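Local structure of glutathione s-transferase III (Zea mays, 1AW9) at residues W98-E102 with V145-H149. The protein probably conjugates reduced glutathione to hydrophobic electrophiles, including certain herbicides, as a dimeric phi-class glutathione transferase. Numbering follows the deposited sequence.
Sequences WLEVE and VYEAH. With CD (cadmium ion), chain B.
Val-145 meets the far rim of the Trp-98 indole, its CG1 lying near the ring plane 4.3 Å from CH2 of Trp-98, while Phe-51 of the second subunit packs on the same valine. One residue on, Tyr-146 reaches across toward the other helix and takes the indole edge on its face: CZ3 of Trp-98 stands 3.6 Å from CE1 of Tyr-146, and the planes are almost perpendicular (87°), a T-shaped pair. Farther out along the phenol, CG1 of Val-101 lies 3.7 Å from OH of Tyr-146, which is hydrogen-bonded to NE2 of His-168. These side chains bridge helices 92-122 and 129-152 of the all-helical C-terminal domain of the GST fold, whose segments here run roughly antiparallel; the local axes are 13.4 Å apart, a gap spanned largely by aromatic rings, with Val-101 and Val-145 beside them. A turn later, His-149 completes the aromatic cluster. With CG anti to the backbone N (chi1 175°), its imidazole is laid over one indole face as an offset stack, planes 23° apart and CE1 of His-149 3.5 Å from NE1 of Trp-98. NE2 of His-149 hydrogen-bonds to the carbonyl oxygen of Leu-156 and ND1 of His-149 binds a cadmium ion at 2.4 Å; the two bonds together should hold the ring's rotation against the tryptophan.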
loop_
_atom_site.group_PDB
_atom_site.type_symbol
_atom_site.label_atom_id
_atom_site.label_comp_id
_atom_site.label_asym_id
_atom_site.label_seq_id
_atom_site.Cartn_x
_atom_site.Cartn_y
_atom_site.Cartn_z
ATOM N N TRP A 98 -12.342 -8.546 -26.874
ATOM C CA TRP A 98 -13.087 -7.653 -26.000
ATOM C C TRP A 98 -13.697 -8.268 -24.761
ATOM O O TRP A 98 -14.114 -7.523 -23.854
ATOM C CB TRP A 98 -14.125 -6.819 -26.769
ATOM C CG TRP A 98 -13.419 -5.848 -27.610
ATOM C CD1 TRP A 98 -12.935 -6.076 -28.864
ATOM C CD2 TRP A 98 -12.874 -4.601 -27.192
ATOM N NE1 TRP A 98 -12.083 -5.077 -29.231
ATOM C CE2 TRP A 98 -12.033 -4.144 -28.227
ATOM C CE3 TRP A 98 -12.994 -3.830 -26.033
ATOM C CZ2 TRP A 98 -11.308 -2.937 -28.149
ATOM C CZ3 TRP A 98 -12.269 -2.628 -25.950
ATOM C CH2 TRP A 98 -11.440 -2.198 -27.005
ATOM N N LEU A 99 -13.770 -9.603 -24.719
ATOM C CA LEU A 99 -14.286 -10.348 -23.543
ATOM C C LEU A 99 -13.194 -10.310 -22.501
ATOM O O LEU A 99 -13.473 -10.218 -21.322
ATOM C CB LEU A 99 -14.614 -11.810 -23.866
ATOM C CG LEU A 99 -15.971 -12.043 -24.521
ATOM C CD1 LEU A 99 -16.039 -13.449 -25.165
ATOM C CD2 LEU A 99 -17.107 -11.780 -23.523
ATOM N N GLU A 100 -11.960 -10.467 -22.952
ATOM C CA GLU A 100 -10.808 -10.391 -22.088
ATOM C C GLU A 100 -10.492 -8.935 -21.678
ATOM O O GLU A 100 -10.102 -8.666 -20.522
ATOM C CB GLU A 100 -9.633 -11.021 -22.790
ATOM C CG GLU A 100 -9.650 -12.470 -22.651
ATOM C CD GLU A 100 -9.398 -12.869 -21.188
ATOM O OE1 GLU A 100 -8.245 -12.701 -20.720
ATOM O OE2 GLU A 100 -10.342 -13.332 -20.509
ATOM N N VAL A 101 -10.636 -7.987 -22.606
ATOM C CA VAL A 101 -10.382 -6.589 -22.264
ATOM C C VAL A 101 -11.273 -6.178 -21.083
ATOM O O VAL A 101 -10.814 -5.521 -20.144
ATOM C CB VAL A 101 -10.598 -5.635 -23.481
ATOM C CG1 VAL A 101 -10.535 -4.182 -23.039
ATOM C CG2 VAL A 101 -9.534 -5.884 -24.517
ATOM N N GLU A 102 -12.535 -6.591 -21.113
ATOM C CA GLU A 102 -13.487 -6.264 -20.051
ATOM C C GLU A 102 -13.042 -6.863 -18.716
ATOM O O GLU A 102 -13.123 -6.213 -17.673
ATOM C CB GLU A 102 -14.890 -6.781 -20.405
ATOM C CG GLU A 102 -16.005 -6.479 -19.382
ATOM C CD GLU A 102 -16.133 -7.521 -18.254
ATOM O OE1 GLU A 102 -16.113 -8.723 -18.544
ATOM O OE2 GLU A 102 -16.256 -7.154 -17.066
ATOM N N VAL A 145 -9.346 4.010 -25.258
ATOM C CA VAL A 145 -9.178 2.950 -26.240
ATOM C C VAL A 145 -10.550 2.444 -26.709
ATOM O O VAL A 145 -10.710 2.086 -27.865
ATOM C CB VAL A 145 -8.286 1.794 -25.729
ATOM C CG1 VAL A 145 -8.249 0.671 -26.776
ATOM C CG2 VAL A 145 -6.854 2.317 -25.427
ATOM N N TYR A 146 -11.533 2.407 -25.815
ATOM C CA TYR A 146 -12.883 1.998 -26.166
ATOM C C TYR A 146 -13.436 3.060 -27.123
ATOM O O TYR A 146 -14.114 2.756 -28.088
ATOM C CB TYR A 146 -13.792 1.960 -24.918
ATOM C CG TYR A 146 -13.776 0.675 -24.121
ATOM C CD1 TYR A 146 -12.592 0.182 -23.568
ATOM C CD2 TYR A 146 -14.955 -0.034 -23.879
ATOM C CE1 TYR A 146 -12.581 -0.985 -22.787
ATOM C CE2 TYR A 146 -14.951 -1.205 -23.113
ATOM C CZ TYR A 146 -13.756 -1.667 -22.573
ATOM O OH TYR A 146 -13.748 -2.857 -21.903
ATOM N N GLU A 147 -13.173 4.317 -26.822
ATOM C CA GLU A 147 -13.660 5.421 -27.626
ATOM C C GLU A 147 -13.184 5.334 -29.076
ATOM O O GLU A 147 -13.971 5.472 -30.009
ATOM C CB GLU A 147 -13.225 6.731 -26.978
ATOM C CG GLU A 147 -13.423 7.927 -27.833
ATOM C CD GLU A 147 -14.873 8.331 -28.015
ATOM O OE1 GLU A 147 -15.792 7.760 -27.401
ATOM O OE2 GLU A 147 -15.102 9.277 -28.775
ATOM N N ALA A 148 -11.893 5.116 -29.271
ATOM C CA ALA A 148 -11.357 5.005 -30.609
ATOM C C ALA A 148 -11.922 3.758 -31.305
ATOM O O ALA A 148 -12.241 3.781 -32.493
ATOM C CB ALA A 148 -9.880 4.939 -30.547
ATOM N N HIS A 149 -12.090 2.677 -30.557
ATOM C CA HIS A 149 -12.631 1.453 -31.127
ATOM C C HIS A 149 -14.097 1.599 -31.511
ATOM O O HIS A 149 -14.538 1.085 -32.532
ATOM C CB HIS A 149 -12.498 0.321 -30.113
ATOM C CG HIS A 149 -13.127 -0.974 -30.542
ATOM N ND1 HIS A 149 -12.565 -1.807 -31.488
ATOM C CD2 HIS A 149 -14.251 -1.599 -30.115
ATOM C CE1 HIS A 149 -13.312 -2.890 -31.622
ATOM N NE2 HIS A 149 -14.338 -2.785 -30.799
HETATM CD CD CD B . -10.458 -2.057 -32.523
HETATM O O HOH W 1 -9.698 -0.428 -32.796
#